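Local coordinates for protein enoyl-CoA hydratase (Mycobacterium avium subsp. paratuberculosis, PDB 4LK5) that probably catalyses the reversible hydration of enoyl-CoA thioesters, at residues C[46-51]-C[65-70]; C[90-95]-C[134-139]; C[169-174]-C[267-272]. All blocks are in the same frame, centred on the assembly; numbering follows the deposited sequence.

In the fold
The three contacts follow one another along the chain, each closing before the next opens. Interactions 1 and 2 share the six-stranded sheet: the first packs strand 45-50 against helix 61-76, and the second sets the loop after strand 82-87 against the end of strand 132-136. Their centres lie about 14 Å apart, and they meet where Ile50 CD1 packs on Ser93 CB at 4.0 Å. Interaction 3, the most peripheral of the three, has its centre about 25 Å from that of interaction 1 and about 23 Å from that of interaction 2, with nearest atoms about 8 Å from the latter. It joins loop 169-174 to helix 254-269, near the C-terminal end of the chain, and lies beside another subunit.

Interaction 1: C[46-51]-C[65-70]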
loop_
_atom_site.group_PDB
_atom_site.type_symbol
_atom_site.label_atom_id
_atom_site.label_comp_id
_atom_site.label_asym_id
_atom_site.label_seq_id
_atom_site.Cartn_x
_atom_site.Cartn_y
_atom_site.Cartn_z
ATOM N N PHE C 46 13.362 16.709 -21.094
ATOM C CA PHE C 46 14.415 15.770 -21.374
ATOM C C PHE C 46 13.688 14.497 -21.709
ATOM O O PHE C 46 13.027 13.925 -20.838
ATOM C CB PHE C 46 15.234 15.654 -20.109
ATOM C CG PHE C 46 16.496 14.890 -20.239
ATOM C CD1 PHE C 46 17.671 15.531 -20.586
ATOM C CD2 PHE C 46 16.537 13.539 -19.913
ATOM C CE1 PHE C 46 18.861 14.818 -20.667
ATOM C CE2 PHE C 46 17.711 12.817 -19.987
ATOM C CZ PHE C 46 18.879 13.453 -20.358
ATOM N N SER C 47 13.711 14.106 -22.985
ATOM C CA SER C 47 13.051 12.876 -23.404
ATOM C C SER C 47 14.084 11.811 -23.575
ATOM O O SER C 47 15.228 12.077 -23.911
ATOM C CB SER C 47 12.251 13.010 -24.711
ATOM O OG SER C 47 11.429 14.171 -24.725
ATOM N N VAL C 48 13.652 10.588 -23.361
ATOM C CA VAL C 48 14.510 9.460 -23.428
ATOM C C VAL C 48 13.661 8.396 -24.090
ATOM O O VAL C 48 12.645 7.978 -23.546
ATOM C CB VAL C 48 14.987 9.068 -22.012
ATOM C CG1 VAL C 48 15.591 7.682 -22.008
ATOM C CG2 VAL C 48 16.026 10.064 -21.499
ATOM N N THR C 49 14.068 7.970 -25.278
ATOM C CA THR C 49 13.224 7.129 -26.077
ATOM C C THR C 49 14.000 5.930 -26.621
ATOM O O THR C 49 14.947 6.074 -27.392
ATOM C CB THR C 49 12.592 7.963 -27.194
ATOM O OG1 THR C 49 12.129 9.208 -26.640
ATOM C CG2 THR C 49 11.432 7.215 -27.865
ATOM N N ILE C 50 13.593 4.742 -26.177
ATOM C CA ILE C 50 14.184 3.479 -26.627
ATOM C C ILE C 50 13.698 3.304 -28.064
ATOM O O ILE C 50 12.565 3.701 -28.371
ATOM C CB ILE C 50 13.751 2.280 -25.745
ATOM C CG1 ILE C 50 14.091 2.524 -24.269
ATOM C CG2 ILE C 50 14.428 0.993 -26.189
ATOM C CD1 ILE C 50 13.513 1.499 -23.301
ATOM N N ASN C 51 14.552 2.737 -28.933
ATOM C CA ASN C 51 14.298 2.701 -30.380
ATOM C C ASN C 51 14.679 1.374 -31.025
ATOM O O ASN C 51 15.339 1.314 -32.053
ATOM C CB ASN C 51 15.043 3.856 -31.060
ATOM C CG ASN C 51 14.325 4.369 -32.296
ATOM O OD1 ASN C 51 13.588 3.631 -32.968
ATOM N ND2 ASN C 51 14.517 5.657 -32.591
ATOM N N THR C 65 22.819 0.888 -19.977
ATOM C CA THR C 65 23.889 1.819 -19.565
ATOM C C THR C 65 23.615 3.256 -20.009
ATOM O O THR C 65 23.967 4.208 -19.314
ATOM C CB THR C 65 25.273 1.347 -20.086
ATOM O OG1 THR C 65 25.587 0.077 -19.483
ATOM C CG2 THR C 65 26.418 2.411 -19.772
ATOM N N GLY C 66 22.933 3.398 -21.142
ATOM C CA GLY C 66 22.662 4.708 -21.706
ATOM C C GLY C 66 21.622 5.505 -20.952
ATOM O O GLY C 66 21.825 6.691 -20.666
ATOM N N ILE C 67 20.497 4.851 -20.652
ATOM C CA ILE C 67 19.380 5.455 -19.903
ATOM C C ILE C 67 19.904 5.812 -18.514
ATOM O O ILE C 67 19.716 6.920 -18.026
ATOM C CB ILE C 67 18.200 4.454 -19.771
ATOM C CG1 ILE C 67 17.620 4.093 -21.135
ATOM C CG2 ILE C 67 17.077 4.989 -18.885
ATOM C CD1 ILE C 67 17.267 2.634 -21.212
ATOM N N ALA C 68 20.597 4.867 -17.891
ATOM C CA ALA C 68 21.249 5.146 -16.638
ATOM C C ALA C 68 22.095 6.413 -16.735
ATOM O O ALA C 68 21.884 7.324 -15.954
ATOM C CB ALA C 68 22.065 3.945 -16.169
ATOM N N ASP C 69 22.989 6.509 -17.726
ATOM C CA ASP C 69 23.906 7.686 -17.847
ATOM C C ASP C 69 23.124 8.968 -18.066
ATOM O O ASP C 69 23.363 10.007 -17.441
ATOM C CB ASP C 69 24.908 7.507 -19.019
ATOM C CG ASP C 69 26.008 6.439 -18.745
ATOM O OD1 ASP C 69 26.208 6.013 -17.593
ATOM O OD2 ASP C 69 26.697 6.028 -19.696
ATOM N N ALA C 70 22.184 8.885 -18.990
ATOM C CA ALA C 70 21.233 9.955 -19.247
ATOM C C ALA C 70 20.436 10.407 -17.987
ATOM O O ALA C 70 20.234 11.632 -17.754
ATOM C CB ALA C 70 20.273 9.495 -20.344
#
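Ala70 presents its small methyl bump to the hollow between Phe46 and Val48: Ala70 CB lies 4.2 Å from Phe46 CZ and 4.4 Å from Val48 CG2. One helical turn earlier, Ile67 fills the next hollow, between Val48 and Ile50. Its CG1 meets Val48 CG1 at 4.2 Å, and its CD1 reaches on to Ile50 CG1 at 4.4 Å. Val48 is the middle bump on the strand side, CG1 touching Ile67 and CG2 touching Ala70. Phe46 gets its ring across with CG anti to the backbone N (chi1 -171°), which extends the ring toward the helix until CZ stands 3.5 Å from Ala70 O, meeting that carbonyl obliquely. The interface is wholly apolar between side chains. Strand 46-50 and helix 65-70 run nearly antiparallel, the axes of these short segments 10.0 Å apart at closest approach, at 175°. Every touching residue is buried. Ile67 also packs on Leu121 of helix 113-127, while Phe46 and Val48 lean on Val83 and Ile85 of the adjoining strand 82-87. The helix thus lies over the sheet as the connection of a beta-alpha-beta crossover: strand 45-50, helix 61-76, strand 82-87.

Interaction 2: C[90-95]-C[134-139]; sequences RGFSSG and AVVQGP
Phe92 and Pro139 make the firm centre of this contact. Phe92 N donates to Pro139 O at 2.9 Å, with an N-H...O angle of 154°, and Ser93 N adds a weak bond of 3.4 Å to the same Pro139 O. Close by, the backbones come into direct contact: Gly138 CA approaches Arg90 O at 3.3 Å in a CA-H...O contact, which the lack of a side chain on Gly138 permits. With CG anti to the backbone N (chi1 170°), the Phe92 ring reaches back along strand 134-136, so that Val136 CG2 sits over one face, offset toward the rim, in a CH-pi contact 4.2 Å from the ring centroid. Phe92 CD1 meanwhile meets Val135 O obliquely at 3.3 Å. The Gln137 amide is less certain: as modelled, its OE1 faces Gly91 O, two acceptors 2.9 Å apart, so its orientation is doubtful. The exposed Arg90 is looser, bending at chi3 to lie roughly square to Pro139, with NH2 3.9 Å from Pro139 CG. Within segment 90-95, Ser93 OG accepts from Gly95 N, an ST turn. In crotonase-fold enzymes the loop after strand 82-87 supplies one of the two oxyanion-hole N-H groups; turn 90-95 probably belongs to it.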
loop_
_atom_site.group_PDB
_atom_site.type_symbol
_atom_site.label_atom_id
_atom_site.label_comp_id
_atom_site.label_asym_id
_atom_site.label_seq_id
_atom_site.Cartn_x
_atom_site.Cartn_y
_atom_site.Cartn_z
ATOM N N ARG C 90 4.997 0.512 -31.295
ATOM C CA ARG C 90 3.892 -0.163 -30.617
ATOM C C ARG C 90 4.096 -0.257 -29.092
ATOM O O ARG C 90 3.171 0.033 -28.319
ATOM C CB ARG C 90 3.692 -1.567 -31.214
ATOM C CG ARG C 90 2.443 -2.287 -30.729
ATOM C CD ARG C 90 2.460 -3.751 -31.137
ATOM N NE ARG C 90 1.915 -4.623 -30.084
ATOM C CZ ARG C 90 2.310 -5.881 -29.861
ATOM N NH1 ARG C 90 3.265 -6.433 -30.610
ATOM N NH2 ARG C 90 1.763 -6.600 -28.875
ATOM N N GLY C 91 5.302 -0.655 -28.679
ATOM C CA GLY C 91 5.596 -1.007 -27.286
ATOM C C GLY C 91 6.281 0.086 -26.495
ATOM O O GLY C 91 6.736 1.078 -27.060
ATOM N N PHE C 92 6.300 -0.096 -25.169
ATOM C CA PHE C 92 7.047 0.761 -24.269
ATOM C C PHE C 92 8.434 0.134 -24.071
ATOM O O PHE C 92 9.421 0.731 -24.436
ATOM C CB PHE C 92 6.309 0.915 -22.932
ATOM C CG PHE C 92 7.129 1.595 -21.862
ATOM C CD1 PHE C 92 7.368 2.967 -21.914
ATOM C CD2 PHE C 92 7.688 0.854 -20.811
ATOM C CE1 PHE C 92 8.134 3.597 -20.937
ATOM C CE2 PHE C 92 8.448 1.492 -19.820
ATOM C CZ PHE C 92 8.678 2.860 -19.889
ATOM N N SER C 93 8.487 -1.055 -23.467
ATOM C CA SER C 93 9.658 -1.945 -23.532
ATOM C C SER C 93 9.299 -3.320 -23.028
ATOM O O SER C 93 8.647 -3.451 -21.976
ATOM C CB SER C 93 10.847 -1.463 -22.711
ATOM O OG SER C 93 11.692 -2.577 -22.396
ATOM N N SER C 94 9.774 -4.331 -23.762
ATOM C CA SER C 94 9.594 -5.734 -23.396
ATOM C C SER C 94 10.628 -6.196 -22.372
ATOM O O SER C 94 10.672 -7.374 -22.017
ATOM C CB SER C 94 9.645 -6.642 -24.633
ATOM O OG SER C 94 10.877 -6.510 -25.307
ATOM N N GLY C 95 11.459 -5.280 -21.895
ATOM C CA GLY C 95 12.340 -5.582 -20.790
ATOM C C GLY C 95 13.670 -6.079 -21.300
ATOM O O GLY C 95 14.056 -5.774 -22.433
ATOM N N ALA C 134 6.712 8.441 -17.067
ATOM C CA ALA C 134 6.679 7.271 -17.917
ATOM C C ALA C 134 5.463 7.265 -18.828
ATOM O O ALA C 134 4.327 7.344 -18.388
ATOM C CB ALA C 134 6.707 5.998 -17.094
ATOM N N VAL C 135 5.730 7.109 -20.108
ATOM C CA VAL C 135 4.757 7.263 -21.155
ATOM C C VAL C 135 4.562 5.908 -21.789
ATOM O O VAL C 135 5.357 5.498 -22.599
ATOM C CB VAL C 135 5.303 8.226 -22.231
ATOM C CG1 VAL C 135 4.321 8.335 -23.390
ATOM C CG2 VAL C 135 5.590 9.585 -21.625
ATOM N N VAL C 136 3.496 5.222 -21.429
ATOM C CA VAL C 136 3.361 3.818 -21.747
ATOM C C VAL C 136 2.276 3.642 -22.827
ATOM O O VAL C 136 1.105 3.650 -22.499
ATOM C CB VAL C 136 3.084 3.040 -20.436
ATOM C CG1 VAL C 136 3.051 1.544 -20.664
ATOM C CG2 VAL C 136 4.171 3.343 -19.411
ATOM N N GLN C 137 2.668 3.524 -24.107
ATOM C CA GLN C 137 1.667 3.476 -25.211
ATOM C C GLN C 137 1.285 2.048 -25.510
ATOM O O GLN C 137 0.256 1.820 -26.112
ATOM C CB GLN C 137 2.077 4.146 -26.558
ATOM C CG GLN C 137 3.322 5.019 -26.614
ATOM C CD GLN C 137 4.600 4.196 -26.576
ATOM O OE1 GLN C 137 4.703 3.097 -27.175
ATOM N NE2 GLN C 137 5.592 4.715 -25.832
ATOM N N GLY C 138 2.110 1.088 -25.102
ATOM C CA GLY C 138 1.782 -0.303 -25.351
ATOM C C GLY C 138 2.308 -1.247 -24.300
ATOM O O GLY C 138 2.283 -0.925 -23.137
ATOM N N PRO C 139 2.771 -2.440 -24.707
ATOM C CA PRO C 139 3.259 -3.404 -23.705
ATOM C C PRO C 139 4.434 -2.913 -22.864
ATOM O O PRO C 139 5.322 -2.197 -23.363
ATOM C CB PRO C 139 3.662 -4.615 -24.550
ATOM C CG PRO C 139 2.824 -4.517 -25.787
ATOM C CD PRO C 139 2.613 -3.048 -26.046
#

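Interaction 3: C[169-174]-C[267-272]; sequences IGLMPD and VLLKSP
Leu171 and Leu268 run alongside each other in opposite senses, so that a branch of the first comes to rest on the root of the second. Leu171 CD2 touches both Leu268 CB, at 3.9 Å, and Leu269 CD2, at 4.1 Å, and so meets two consecutive leucines on helix 254-269. Leu268 in turn reaches across to the next residue of the loop. With CG anti to the carbonyl carbon (chi1 -68°), it projects CD1 onto Met172, 3.8 Å from Met172 CB and 3.7 Å from Met172 N. These two side chains lie roughly perpendicular. Met172, present as selenomethionine, touches with its near end, while its selenium end turns off from the helix. The loop 169-174 joins strand 161-163 to helix 177-185 of the crotonase-like fold, and the helix it meets, 254-269, belongs to the C-terminal helical region, which reaches the trimer contact here: Leu268 packs on Ala238, and Met172 on Thr242, both of the second subunit. A water ties the two backbones, donating to Gly170 O at 2.9 Å and to Leu268 O at 2.8 Å, and so links loop and helix. Farther along the chain, Ser271 OG turns back to donate to Val267 O at 2.9 Å, approaching from 40° above the carbonyl plane. Gln265, a turn before the leucines, bonds to both Met172 N and Asp174 OD2, while Phe274 of helix 272-282 packs against Leu171 and Leu269.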
loop_
_atom_site.group_PDB
_atom_site.type_symbol
_atom_site.label_atom_id
_atom_site.label_comp_id
_atom_site.label_asym_id
_atom_site.label_seq_id
_atom_site.Cartn_x
_atom_site.Cartn_y
_atom_site.Cartn_z
ATOM N N ILE C 169 10.222 -17.247 -17.401
ATOM C CA ILE C 169 11.467 -17.657 -17.984
ATOM C C ILE C 169 12.483 -18.006 -16.899
ATOM O O ILE C 169 13.692 -18.047 -17.175
ATOM C CB ILE C 169 12.027 -16.548 -18.918
ATOM C CG1 ILE C 169 12.391 -15.302 -18.122
ATOM C CG2 ILE C 169 10.999 -16.165 -19.990
ATOM C CD1 ILE C 169 13.290 -14.357 -18.860
ATOM N N GLY C 170 12.004 -18.245 -15.679
ATOM C CA GLY C 170 12.851 -18.750 -14.619
ATOM C C GLY C 170 13.693 -17.695 -13.931
ATOM O O GLY C 170 14.744 -18.006 -13.382
ATOM N N LEU C 171 13.253 -16.443 -13.968
ATOM C CA LEU C 171 13.881 -15.379 -13.191
ATOM C C LEU C 171 12.987 -14.795 -12.073
ATOM O O LEU C 171 11.809 -15.093 -11.967
ATOM C CB LEU C 171 14.313 -14.268 -14.119
ATOM C CG LEU C 171 15.383 -14.607 -15.164
ATOM C CD1 LEU C 171 15.719 -13.340 -15.954
ATOM C CD2 LEU C 171 16.655 -15.190 -14.547
HETATM N N MSE C 172 13.595 -13.974 -11.224
HETATM C CA MSE C 172 12.884 -13.226 -10.204
HETATM C C MSE C 172 12.759 -11.790 -10.646
HETATM O O MSE C 172 13.434 -11.366 -11.597
HETATM C CB MSE C 172 13.642 -13.383 -8.878
HETATM C CG MSE C 172 14.740 -12.358 -8.760
HETATM SE SE MSE C 172 15.795 -12.634 -7.151
HETATM C CE MSE C 172 14.827 -11.660 -5.723
ATOM N N PRO C 173 11.904 -11.011 -9.963
ATOM C CA PRO C 173 11.796 -9.593 -10.350
ATOM C C PRO C 173 13.059 -8.860 -10.066
ATOM O O PRO C 173 13.666 -9.096 -9.055
ATOM C CB PRO C 173 10.668 -9.052 -9.467
ATOM C CG PRO C 173 9.887 -10.235 -8.977
ATOM C CD PRO C 173 10.758 -11.465 -9.137
ATOM N N ASP C 174 13.496 -7.994 -10.964
ATOM C CA ASP C 174 14.658 -7.186 -10.652
ATOM C C ASP C 174 14.299 -5.734 -10.938
ATOM O O ASP C 174 13.126 -5.431 -11.157
ATOM C CB ASP C 174 15.946 -7.722 -11.335
ATOM C CG ASP C 174 15.833 -7.869 -12.845
ATOM O OD1 ASP C 174 15.314 -6.977 -13.507
ATOM O OD2 ASP C 174 16.311 -8.873 -13.398
ATOM N N VAL C 267 22.440 -15.874 -9.355
ATOM C CA VAL C 267 22.261 -17.328 -9.296
ATOM C C VAL C 267 21.295 -17.844 -10.395
ATOM O O VAL C 267 21.584 -18.816 -11.092
ATOM C CB VAL C 267 21.805 -17.762 -7.858
ATOM C CG1 VAL C 267 21.453 -19.254 -7.771
ATOM C CG2 VAL C 267 22.893 -17.417 -6.858
ATOM N N LEU C 268 20.167 -17.167 -10.560
ATOM C CA LEU C 268 19.133 -17.633 -11.451
ATOM C C LEU C 268 19.516 -17.514 -12.904
ATOM O O LEU C 268 19.103 -18.344 -13.713
ATOM C CB LEU C 268 17.835 -16.866 -11.208
ATOM C CG LEU C 268 17.190 -17.152 -9.858
ATOM C CD1 LEU C 268 16.148 -16.086 -9.600
ATOM C CD2 LEU C 268 16.567 -18.537 -9.750
ATOM N N LEU C 269 20.273 -16.487 -13.250
ATOM C CA LEU C 269 20.672 -16.310 -14.639
ATOM C C LEU C 269 21.654 -17.418 -15.098
ATOM O O LEU C 269 21.668 -17.773 -16.251
ATOM C CB LEU C 269 21.308 -14.943 -14.870
ATOM C CG LEU C 269 20.468 -13.735 -15.281
ATOM C CD1 LEU C 269 21.304 -12.441 -15.138
ATOM C CD2 LEU C 269 19.904 -13.863 -16.699
ATOM N N LYS C 270 22.450 -17.962 -14.195
ATOM C CA LYS C 270 23.442 -18.981 -14.545
ATOM C C LYS C 270 22.918 -20.371 -14.181
ATOM O O LYS C 270 23.695 -21.278 -13.899
ATOM C CB LYS C 270 24.740 -18.716 -13.767
ATOM C CG LYS C 270 25.466 -17.391 -14.085
ATOM C CD LYS C 270 26.700 -17.146 -13.193
ATOM C CE LYS C 270 26.426 -17.547 -11.739
ATOM N NZ LYS C 270 27.487 -17.234 -10.746
ATOM N N SER C 271 21.597 -20.523 -14.163
ATOM C CA SER C 271 20.947 -21.777 -13.791
ATOM C C SER C 271 20.221 -22.407 -14.997
ATOM O O SER C 271 19.944 -21.711 -15.977
ATOM C CB SER C 271 19.967 -21.567 -12.625
ATOM O OG SER C 271 20.641 -21.493 -11.371
ATOM N N PRO C 272 19.941 -23.731 -14.925
ATOM C CA PRO C 272 19.295 -24.443 -16.023
ATOM C C PRO C 272 17.855 -24.013 -16.313
ATOM O O PRO C 272 17.418 -24.137 -17.456
ATOM C CB PRO C 272 19.323 -25.921 -15.581
ATOM C CG PRO C 272 20.258 -26.005 -14.450
ATOM C CD PRO C 272 20.366 -24.643 -13.845
HETATM O O HOH W 1 16.874 -19.941 -13.388
#